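Side-chain contacts in envelope glycoprotein (PDB 5ZKX), which probably binds host cells and drives fusion of viral and cellular membranes, here in its trimeric postfusion state: residues R153-A156 and P161-V164; A179-T184 and Y190-K195; I329-I334 and P341-F346. All blocks are in the same frame, centred on the assembly; numbering follows the deposited sequence.

Interaction 1 (R153-A156 and P161-V164); sequences RLVA and PQAV
Arg-153 to Val-155 pair with Gln-162 to Val-164 as the two arms of a beta hairpin, which supplies the outer strand 153-155 and the central strand of a small three-stranded antiparallel sheet. Two hydrogen-bonded pairs flank a non-hydrogen-bonded one. Arg-153 N reaches Val-164 O at 3.0 Å and Arg-153 O accepts from Val-164 N; farther along, Val-155 N lies 2.9 Å from Gln-162 O, and Val-155 O takes the short bond from Gln-162 N, 2.7 Å. Between them, Leu-154 CA points its hydrogen at Gln-162 O. The strand axes run at 131° rather than 180°, a marked twist that turns diagonal neighbours toward each other. Val-155 and Val-164 use this on their shared face: CG2 of Val-155 meets CG1 of Val-164 at 3.6 Å, the two branched side chains crossing at about a right angle, and beta-branched valine suits the extended backbone. Next to them Gln-162 is bent at chi2 (137°), which brings its amide beside Ala-156 O, with CD 3.4 Å from that oxygen; no hydrogen bond forms, since OE1 is itself an acceptor and NE2 is badly angled. On the other face Leu-154 swings CD2 toward Pro-161 CB, 4.1 Å away, just before strand 162-166, and both apolar side chains rest on Cys-257, whose disulfide partner Cys-252 also touches Pro-161. Small Ala-163, paired with Leu-154, shares Val-37 with it. Trp-273 NE1 donates a hydrogen bond to Leu-154 O. The whole is a twisted antiparallel hairpin, with Leu-154 and Pro-161 packed against a disulfide-bridged strand pair.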
loop_
_atom_site.group_PDB
_atom_site.type_symbol
_atom_site.label_atom_id
_atom_site.label_comp_id
_atom_site.label_asym_id
_atom_site.label_seq_id
_atom_site.Cartn_x
_atom_site.Cartn_y
_atom_site.Cartn_z
ATOM N N ARG A 153 -17.125 -9.339 8.262
ATOM C CA ARG A 153 -15.899 -9.599 9.003
ATOM C C ARG A 153 -16.214 -10.263 10.340
ATOM O O ARG A 153 -17.374 -10.412 10.736
ATOM C CB ARG A 153 -15.107 -8.304 9.221
ATOM C CG ARG A 153 -14.180 -7.915 8.068
ATOM C CD ARG A 153 -14.954 -7.653 6.799
ATOM N NE ARG A 153 -14.368 -6.591 5.989
ATOM C CZ ARG A 153 -13.541 -6.799 4.973
ATOM N NH1 ARG A 153 -13.194 -8.035 4.639
ATOM N NH2 ARG A 153 -13.063 -5.771 4.286
ATOM N N LEU A 154 -15.155 -10.658 11.043
ATOM C CA LEU A 154 -15.266 -11.370 12.308
ATOM C C LEU A 154 -14.569 -10.587 13.412
ATOM O O LEU A 154 -13.409 -10.188 13.261
ATOM C CB LEU A 154 -14.667 -12.775 12.195
ATOM C CG LEU A 154 -15.530 -13.820 11.483
ATOM C CD1 LEU A 154 -14.676 -14.950 10.931
ATOM C CD2 LEU A 154 -16.595 -14.363 12.418
ATOM N N VAL A 155 -15.279 -10.366 14.518
ATOM C CA VAL A 155 -14.694 -9.751 15.707
ATOM C C VAL A 155 -14.887 -10.693 16.885
ATOM O O VAL A 155 -15.461 -11.775 16.735
ATOM C CB VAL A 155 -15.307 -8.372 16.000
ATOM C CG1 VAL A 155 -14.899 -7.375 14.932
ATOM C CG2 VAL A 155 -16.819 -8.478 16.106
ATOM N N ALA A 156 -14.409 -10.299 18.066
ATOM C CA ALA A 156 -14.478 -11.167 19.236
ATOM C C ALA A 156 -15.365 -10.609 20.341
ATOM O O ALA A 156 -16.316 -11.282 20.747
ATOM C CB ALA A 156 -13.066 -11.436 19.767
ATOM N N PRO A 161 -16.003 -15.778 18.209
ATOM C CA PRO A 161 -16.016 -14.766 17.142
ATOM C C PRO A 161 -17.402 -14.541 16.551
ATOM O O PRO A 161 -18.196 -15.474 16.406
ATOM C CB PRO A 161 -15.056 -15.347 16.097
ATOM C CG PRO A 161 -14.918 -16.797 16.449
ATOM C CD PRO A 161 -15.031 -16.845 17.937
ATOM N N GLN A 162 -17.687 -13.284 16.207
ATOM C CA GLN A 162 -19.004 -12.866 15.742
ATOM C C GLN A 162 -18.913 -12.189 14.381
ATOM O O GLN A 162 -17.983 -11.420 14.118
ATOM C CB GLN A 162 -19.660 -11.904 16.732
ATOM C CG GLN A 162 -19.687 -12.398 18.160
ATOM C CD GLN A 162 -19.327 -11.309 19.147
ATOM O OE1 GLN A 162 -18.737 -10.292 18.779
ATOM N NE2 GLN A 162 -19.675 -11.518 20.411
ATOM N N ALA A 163 -19.895 -12.467 13.529
ATOM C CA ALA A 163 -20.001 -11.819 12.229
ATOM C C ALA A 163 -20.561 -10.409 12.390
ATOM O O ALA A 163 -21.557 -10.205 13.091
ATOM C CB ALA A 163 -20.897 -12.640 11.301
ATOM N N VAL A 164 -19.922 -9.436 11.735
ATOM C CA VAL A 164 -20.315 -8.035 11.831
ATOM C C VAL A 164 -20.118 -7.350 10.487
ATOM O O VAL A 164 -19.374 -7.819 9.621
ATOM C CB VAL A 164 -19.523 -7.267 12.914
ATOM C CG1 VAL A 164 -19.888 -7.757 14.306
ATOM C CG2 VAL A 164 -18.026 -7.390 12.666
#

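Interaction 2 (A179-T184 and Y190-K195); sequences AETFWT and YLYSPK
Trp-183 and Tyr-190 form a hydrogen-bonded pair in an antiparallel hairpin whose strand axes lie 5.0 Å apart at 168°; Trp-183 N donates to Tyr-190 O, and Tyr-190 N to Trp-183 O at 2.9 Å. Tyr-192 N extends the ladder to Thr-181 O. The two aromatic side chains share one face. Trp-183 CG lies between its backbone N and carbonyl carbon (chi1 81°), which turns the indole toward strand 190-192 so that its six-membered ring receives CB of Tyr-190 on one face, 3.4 Å from the centroid, a CH-pi contact. The phenol ring runs on past the five-membered ring with planes at 18°, an offset pair slid so far that overlap is slight, and CD2 comes to 3.1 Å of Trp-183 NE1, tight packing. Broad flat residues suit this place, for Phe-44 of the adjacent strand touches both, and Arg-173 makes a cation-pi contact with the indole. Farther along, Thr-181 CG2 meets the edge of the Tyr-192 ring in its plane, 3.5 Å from CD1. On the opposite face, Leu-191 CD1 packs against CB of Phe-182 at 3.7 Å, and leucine also reaches the helix 79-88. Beyond the ladder, Glu-180 OE1 accepts from Ser-193 OG at 2.6 Å, the hydroxyl coming from well above the carboxylate plane, while OE2 forms a salt bridge with Lys-83. Chemically, an aromatic face holds the hairpin to its neighbouring strand, and a carboxylate gripped by serine and lysine, probably kept ionised by that lysine, links its end to the helix.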
loop_
_atom_site.group_PDB
_atom_site.type_symbol
_atom_site.label_atom_id
_atom_site.label_comp_id
_atom_site.label_asym_id
_atom_site.label_seq_id
_atom_site.Cartn_x
_atom_site.Cartn_y
_atom_site.Cartn_z
ATOM N N ALA A 179 -32.571 -13.847 10.528
ATOM C CA ALA A 179 -33.180 -13.475 9.250
ATOM C C ALA A 179 -32.709 -12.093 8.815
ATOM O O ALA A 179 -32.997 -11.105 9.495
ATOM C CB ALA A 179 -34.702 -13.516 9.349
ATOM N N GLU A 180 -31.984 -12.038 7.695
ATOM C CA GLU A 180 -31.952 -10.881 6.794
ATOM C C GLU A 180 -31.779 -9.557 7.545
ATOM O O GLU A 180 -32.697 -8.744 7.640
ATOM C CB GLU A 180 -33.214 -10.851 5.930
ATOM C CG GLU A 180 -33.051 -11.521 4.583
ATOM C CD GLU A 180 -34.110 -11.093 3.592
ATOM O OE1 GLU A 180 -33.888 -11.246 2.373
ATOM O OE2 GLU A 180 -35.168 -10.602 4.034
ATOM N N THR A 181 -30.591 -9.382 8.116
ATOM C CA THR A 181 -30.289 -8.165 8.865
ATOM C C THR A 181 -30.642 -6.914 8.062
ATOM O O THR A 181 -30.137 -6.700 6.956
ATOM C CB THR A 181 -28.811 -8.143 9.276
ATOM O OG1 THR A 181 -28.501 -6.896 9.911
ATOM C CG2 THR A 181 -27.912 -8.326 8.080
ATOM N N PHE A 182 -31.536 -6.105 8.630
ATOM C CA PHE A 182 -32.032 -4.877 8.024
ATOM C C PHE A 182 -31.912 -3.747 9.037
ATOM O O PHE A 182 -32.065 -3.963 10.242
ATOM C CB PHE A 182 -33.496 -5.042 7.572
ATOM C CG PHE A 182 -34.199 -3.744 7.274
ATOM C CD1 PHE A 182 -34.104 -3.161 6.020
ATOM C CD2 PHE A 182 -34.975 -3.119 8.239
ATOM C CE1 PHE A 182 -34.753 -1.973 5.739
ATOM C CE2 PHE A 182 -35.626 -1.930 7.964
ATOM C CZ PHE A 182 -35.515 -1.359 6.711
ATOM N N TRP A 183 -31.630 -2.541 8.548
ATOM C CA TRP A 183 -31.589 -1.381 9.428
ATOM C C TRP A 183 -31.711 -0.106 8.605
ATOM O O TRP A 183 -31.651 -0.120 7.373
ATOM C CB TRP A 183 -30.320 -1.371 10.293
ATOM C CG TRP A 183 -29.082 -0.856 9.628
ATOM C CD1 TRP A 183 -28.627 0.428 9.629
ATOM C CD2 TRP A 183 -28.120 -1.623 8.894
ATOM N NE1 TRP A 183 -27.446 0.514 8.933
ATOM C CE2 TRP A 183 -27.113 -0.732 8.470
ATOM C CE3 TRP A 183 -28.014 -2.974 8.551
ATOM C CZ2 TRP A 183 -26.017 -1.148 7.718
ATOM C CZ3 TRP A 183 -26.927 -3.386 7.804
ATOM C CH2 TRP A 183 -25.942 -2.476 7.395
ATOM N N THR A 184 -31.880 1.004 9.320
ATOM C CA THR A 184 -32.177 2.303 8.735
ATOM C C THR A 184 -31.321 3.365 9.412
ATOM O O THR A 184 -31.194 3.374 10.638
ATOM C CB THR A 184 -33.669 2.636 8.898
ATOM O OG1 THR A 184 -34.429 1.953 7.893
ATOM C CG2 THR A 184 -33.910 4.125 8.787
ATOM N N TYR A 190 -30.607 -0.344 4.718
ATOM C CA TYR A 190 -29.664 -1.384 4.338
ATOM C C TYR A 190 -30.268 -2.748 4.622
ATOM O O TYR A 190 -30.779 -2.988 5.721
ATOM C CB TYR A 190 -28.345 -1.232 5.089
ATOM C CG TYR A 190 -27.760 0.160 5.054
ATOM C CD1 TYR A 190 -26.790 0.498 4.126
ATOM C CD2 TYR A 190 -28.169 1.130 5.959
ATOM C CE1 TYR A 190 -26.247 1.762 4.095
ATOM C CE2 TYR A 190 -27.632 2.394 5.936
ATOM C CZ TYR A 190 -26.671 2.706 5.000
ATOM O OH TYR A 190 -26.129 3.970 4.972
ATOM N N LEU A 191 -30.202 -3.637 3.635
ATOM C CA LEU A 191 -30.665 -5.010 3.774
ATOM C C LEU A 191 -29.578 -5.959 3.294
ATOM O O LEU A 191 -29.103 -5.844 2.158
ATOM C CB LEU A 191 -31.953 -5.242 2.986
ATOM C CG LEU A 191 -32.502 -6.665 3.044
ATOM C CD1 LEU A 191 -33.078 -6.962 4.420
ATOM C CD2 LEU A 191 -33.542 -6.874 1.955
ATOM N N TYR A 192 -29.191 -6.894 4.156
ATOM C CA TYR A 192 -28.170 -7.889 3.851
ATOM C C TYR A 192 -28.801 -9.269 3.952
ATOM O O TYR A 192 -29.265 -9.666 5.026
ATOM C CB TYR A 192 -26.984 -7.753 4.806
ATOM C CG TYR A 192 -25.956 -8.853 4.699
ATOM C CD1 TYR A 192 -25.806 -9.782 5.714
ATOM C CD2 TYR A 192 -25.127 -8.951 3.593
ATOM C CE1 TYR A 192 -24.867 -10.784 5.631
ATOM C CE2 TYR A 192 -24.181 -9.951 3.500
ATOM C CZ TYR A 192 -24.057 -10.866 4.524
ATOM O OH TYR A 192 -23.120 -11.870 4.448
ATOM N N SER A 193 -28.821 -9.997 2.836
ATOM C CA SER A 193 -29.518 -11.277 2.740
ATOM C C SER A 193 -28.547 -12.356 2.277
ATOM O O SER A 193 -28.358 -12.563 1.072
ATOM C CB SER A 193 -30.713 -11.179 1.791
ATOM O OG SER A 193 -31.565 -10.103 2.147
ATOM N N PRO A 194 -27.920 -13.067 3.208
ATOM C CA PRO A 194 -27.023 -14.163 2.837
ATOM C C PRO A 194 -27.774 -15.471 2.629
ATOM O O PRO A 194 -28.885 -15.676 3.126
ATOM C CB PRO A 194 -26.087 -14.258 4.047
ATOM C CG PRO A 194 -26.963 -13.873 5.195
ATOM C CD PRO A 194 -27.940 -12.841 4.664
ATOM N N LYS A 195 -27.133 -16.369 1.873
ATOM C CA LYS A 195 -27.733 -17.673 1.605
ATOM C C LYS A 195 -27.902 -18.469 2.892
ATOM O O LYS A 195 -28.988 -18.983 3.183
ATOM C CB LYS A 195 -26.886 -18.449 0.596
ATOM C CG LYS A 195 -26.279 -17.588 -0.499
ATOM C CD LYS A 195 -26.897 -17.892 -1.853
ATOM C CE LYS A 195 -26.327 -16.982 -2.933
ATOM N NZ LYS A 195 -24.838 -16.896 -2.865
#

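Interaction 3 (I329-I334 and P341-F346); sequences IDDRLI and PMASKF
Arg-332, in the turn before helix 333-338, curls back over strand 342-346, its chain bent at chi2 and chi3 (-62° and -52°), so that the guanidinium comes down beside Met-342. NE donates to Met-342 O at 2.9 Å, a bent bond (134° at the hydrogen) from well above the carbonyl plane. NH2 meets water 3 at the guanidinium edge, 2.7 Å away, and the same water accepts from Met-342 N. Meanwhile Asp-331 O takes Ser-344 N on a lone pair, in the carbonyl plane, at 2.7 Å; water 2 gives a second bond to that oxygen, 2.6 Å, and also bonds to Met-342 O. Ile-334 points toward the strand, laying CD1 against Ser-344 CB (4.0 Å) and the Phe-346 ring, CZ 4.3 Å distant. Ser-344 is small enough to lie against the turn and polar enough to bind water 1, which also joins Asp-330 O and Ile-334 N. Asp-330 OD1 caps Arg-332 N, and its OD2 is hydrogen-bonded to Ser-325 OG of a second subunit. The turn is thus held to the strand largely through backbone carbonyls that accept from Ser-344 N, the arginine and bridging waters, with a modest apolar patch alongside, while the capping aspartate ties it to that subunit.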
loop_
_atom_site.group_PDB
_atom_site.type_symbol
_atom_site.label_atom_id
_atom_site.label_comp_id
_atom_site.label_asym_id
_atom_site.label_seq_id
_atom_site.Cartn_x
_atom_site.Cartn_y
_atom_site.Cartn_z
ATOM N N ILE A 329 47.699 -43.782 -7.433
ATOM C CA ILE A 329 47.667 -45.158 -6.954
ATOM C C ILE A 329 46.662 -45.979 -7.751
ATOM O O ILE A 329 46.953 -47.104 -8.175
ATOM C CB ILE A 329 47.353 -45.177 -5.447
ATOM C CG1 ILE A 329 48.358 -44.299 -4.695
ATOM C CG2 ILE A 329 47.374 -46.592 -4.914
ATOM C CD1 ILE A 329 47.778 -43.582 -3.496
ATOM N N ASP A 330 45.468 -45.429 -7.969
ATOM C CA ASP A 330 44.418 -46.061 -8.766
ATOM C C ASP A 330 44.360 -45.327 -10.100
ATOM O O ASP A 330 43.756 -44.256 -10.202
ATOM C CB ASP A 330 43.077 -46.019 -8.036
ATOM C CG ASP A 330 42.018 -46.885 -8.697
ATOM O OD1 ASP A 330 42.058 -47.044 -9.936
ATOM O OD2 ASP A 330 41.140 -47.408 -7.974
ATOM N N ASP A 331 44.981 -45.912 -11.125
ATOM C CA ASP A 331 45.039 -45.265 -12.430
ATOM C C ASP A 331 43.722 -45.331 -13.191
ATOM O O ASP A 331 43.624 -44.742 -14.271
ATOM C CB ASP A 331 46.155 -45.885 -13.275
ATOM C CG ASP A 331 45.947 -47.368 -13.528
ATOM O OD1 ASP A 331 45.057 -47.970 -12.890
ATOM O OD2 ASP A 331 46.678 -47.935 -14.365
ATOM N N ARG A 332 42.716 -46.029 -12.670
ATOM C CA ARG A 332 41.407 -46.087 -13.305
ATOM C C ARG A 332 40.397 -45.142 -12.669
ATOM O O ARG A 332 39.261 -45.059 -13.146
ATOM C CB ARG A 332 40.863 -47.517 -13.265
ATOM C CG ARG A 332 41.722 -48.524 -14.004
ATOM C CD ARG A 332 41.822 -48.186 -15.479
ATOM N NE ARG A 332 40.506 -47.997 -16.080
ATOM C CZ ARG A 332 39.722 -48.989 -16.490
ATOM N NH1 ARG A 332 40.117 -50.247 -16.369
ATOM N NH2 ARG A 332 38.538 -48.721 -17.023
ATOM N N LEU A 333 40.792 -44.420 -11.617
ATOM C CA LEU A 333 39.848 -43.601 -10.861
ATOM C C LEU A 333 39.336 -42.431 -11.691
ATOM O O LEU A 333 38.126 -42.183 -11.750
ATOM C CB LEU A 333 40.509 -43.102 -9.576
ATOM C CG LEU A 333 39.774 -42.004 -8.810
ATOM C CD1 LEU A 333 38.479 -42.539 -8.213
ATOM C CD2 LEU A 333 40.664 -41.417 -7.730
ATOM N N ILE A 334 40.245 -41.696 -12.336
ATOM C CA ILE A 334 39.851 -40.531 -13.122
ATOM C C ILE A 334 38.863 -40.929 -14.213
ATOM O O ILE A 334 37.936 -40.178 -14.538
ATOM C CB ILE A 334 41.099 -39.837 -13.699
ATOM C CG1 ILE A 334 41.919 -39.216 -12.567
ATOM C CG2 ILE A 334 40.716 -38.777 -14.719
ATOM C CD1 ILE A 334 43.180 -38.526 -13.032
ATOM N N PRO A 341 35.894 -45.065 -19.881
ATOM C CA PRO A 341 36.966 -46.017 -19.561
ATOM C C PRO A 341 38.337 -45.517 -19.991
ATOM O O PRO A 341 38.613 -45.385 -21.188
ATOM C CB PRO A 341 36.558 -47.280 -20.331
ATOM C CG PRO A 341 35.697 -46.784 -21.444
ATOM C CD PRO A 341 34.977 -45.577 -20.914
ATOM N N MET A 342 39.201 -45.228 -19.021
ATOM C CA MET A 342 40.541 -44.745 -19.321
ATOM C C MET A 342 41.451 -45.031 -18.137
ATOM O O MET A 342 40.990 -45.292 -17.023
ATOM C CB MET A 342 40.542 -43.247 -19.645
ATOM C CG MET A 342 40.465 -42.356 -18.418
ATOM S SD MET A 342 40.578 -40.587 -18.770
ATOM C CE MET A 342 39.704 -40.462 -20.327
ATOM N N ALA A 343 42.754 -44.980 -18.400
ATOM C CA ALA A 343 43.778 -45.089 -17.375
ATOM C C ALA A 343 44.635 -43.832 -17.376
ATOM O O ALA A 343 44.890 -43.237 -18.427
ATOM C CB ALA A 343 44.668 -46.319 -17.585
ATOM N N SER A 344 45.079 -43.433 -16.188
ATOM C CA SER A 344 45.860 -42.220 -16.008
ATOM C C SER A 344 47.314 -42.558 -15.699
ATOM O O SER A 344 47.619 -43.623 -15.157
ATOM C CB SER A 344 45.288 -41.358 -14.878
ATOM O OG SER A 344 45.653 -41.872 -13.610
ATOM N N LYS A 345 48.206 -41.632 -16.052
ATOM C CA LYS A 345 49.632 -41.764 -15.755
ATOM C C LYS A 345 50.201 -40.358 -15.625
ATOM O O LYS A 345 50.223 -39.606 -16.603
ATOM C CB LYS A 345 50.357 -42.556 -16.841
ATOM C CG LYS A 345 51.817 -42.868 -16.522
ATOM C CD LYS A 345 52.309 -44.090 -17.288
ATOM C CE LYS A 345 53.774 -44.384 -16.992
ATOM N NZ LYS A 345 54.042 -44.505 -15.532
ATOM N N PHE A 346 50.661 -40.009 -14.426
ATOM C CA PHE A 346 51.119 -38.654 -14.152
ATOM C C PHE A 346 52.555 -38.460 -14.623
ATOM O O PHE A 346 53.436 -39.270 -14.317
ATOM C CB PHE A 346 51.004 -38.344 -12.661
ATOM C CG PHE A 346 49.612 -38.003 -12.222
ATOM C CD1 PHE A 346 49.263 -36.692 -11.942
ATOM C CD2 PHE A 346 48.649 -38.994 -12.089
ATOM C CE1 PHE A 346 47.983 -36.374 -11.537
ATOM C CE2 PHE A 346 47.365 -38.684 -11.683
ATOM C CZ PHE A 346 47.031 -37.371 -11.407
HETATM O O HOH W 1 43.088 -42.512 -12.219
HETATM O O HOH W 2 41.913 -42.924 -15.134
HETATM O O HOH W 3 38.167 -46.091 -16.330
#

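Followed from the N terminus, the three contacts come in series, none nested in or crossing another. Interaction 1 closes a four-residue connection in the hairpin of the small three-stranded sheet. Soon afterwards interaction 2 closes the hairpin of strands 182-185 and 188-192, part of the six-stranded antiparallel sheet; the two centres are about 16 Å apart and the nearest atoms about 7 Å, so they do not touch. The chain then runs through the long helix 284-329 before interaction 3 closes the loop that carries helix 333-338, setting strand 342-346 against the turn after the long helix. Its centre lies about 85 Å from that of interaction 2, on the opposite side of the chain's centre, and it alone meets other subunits.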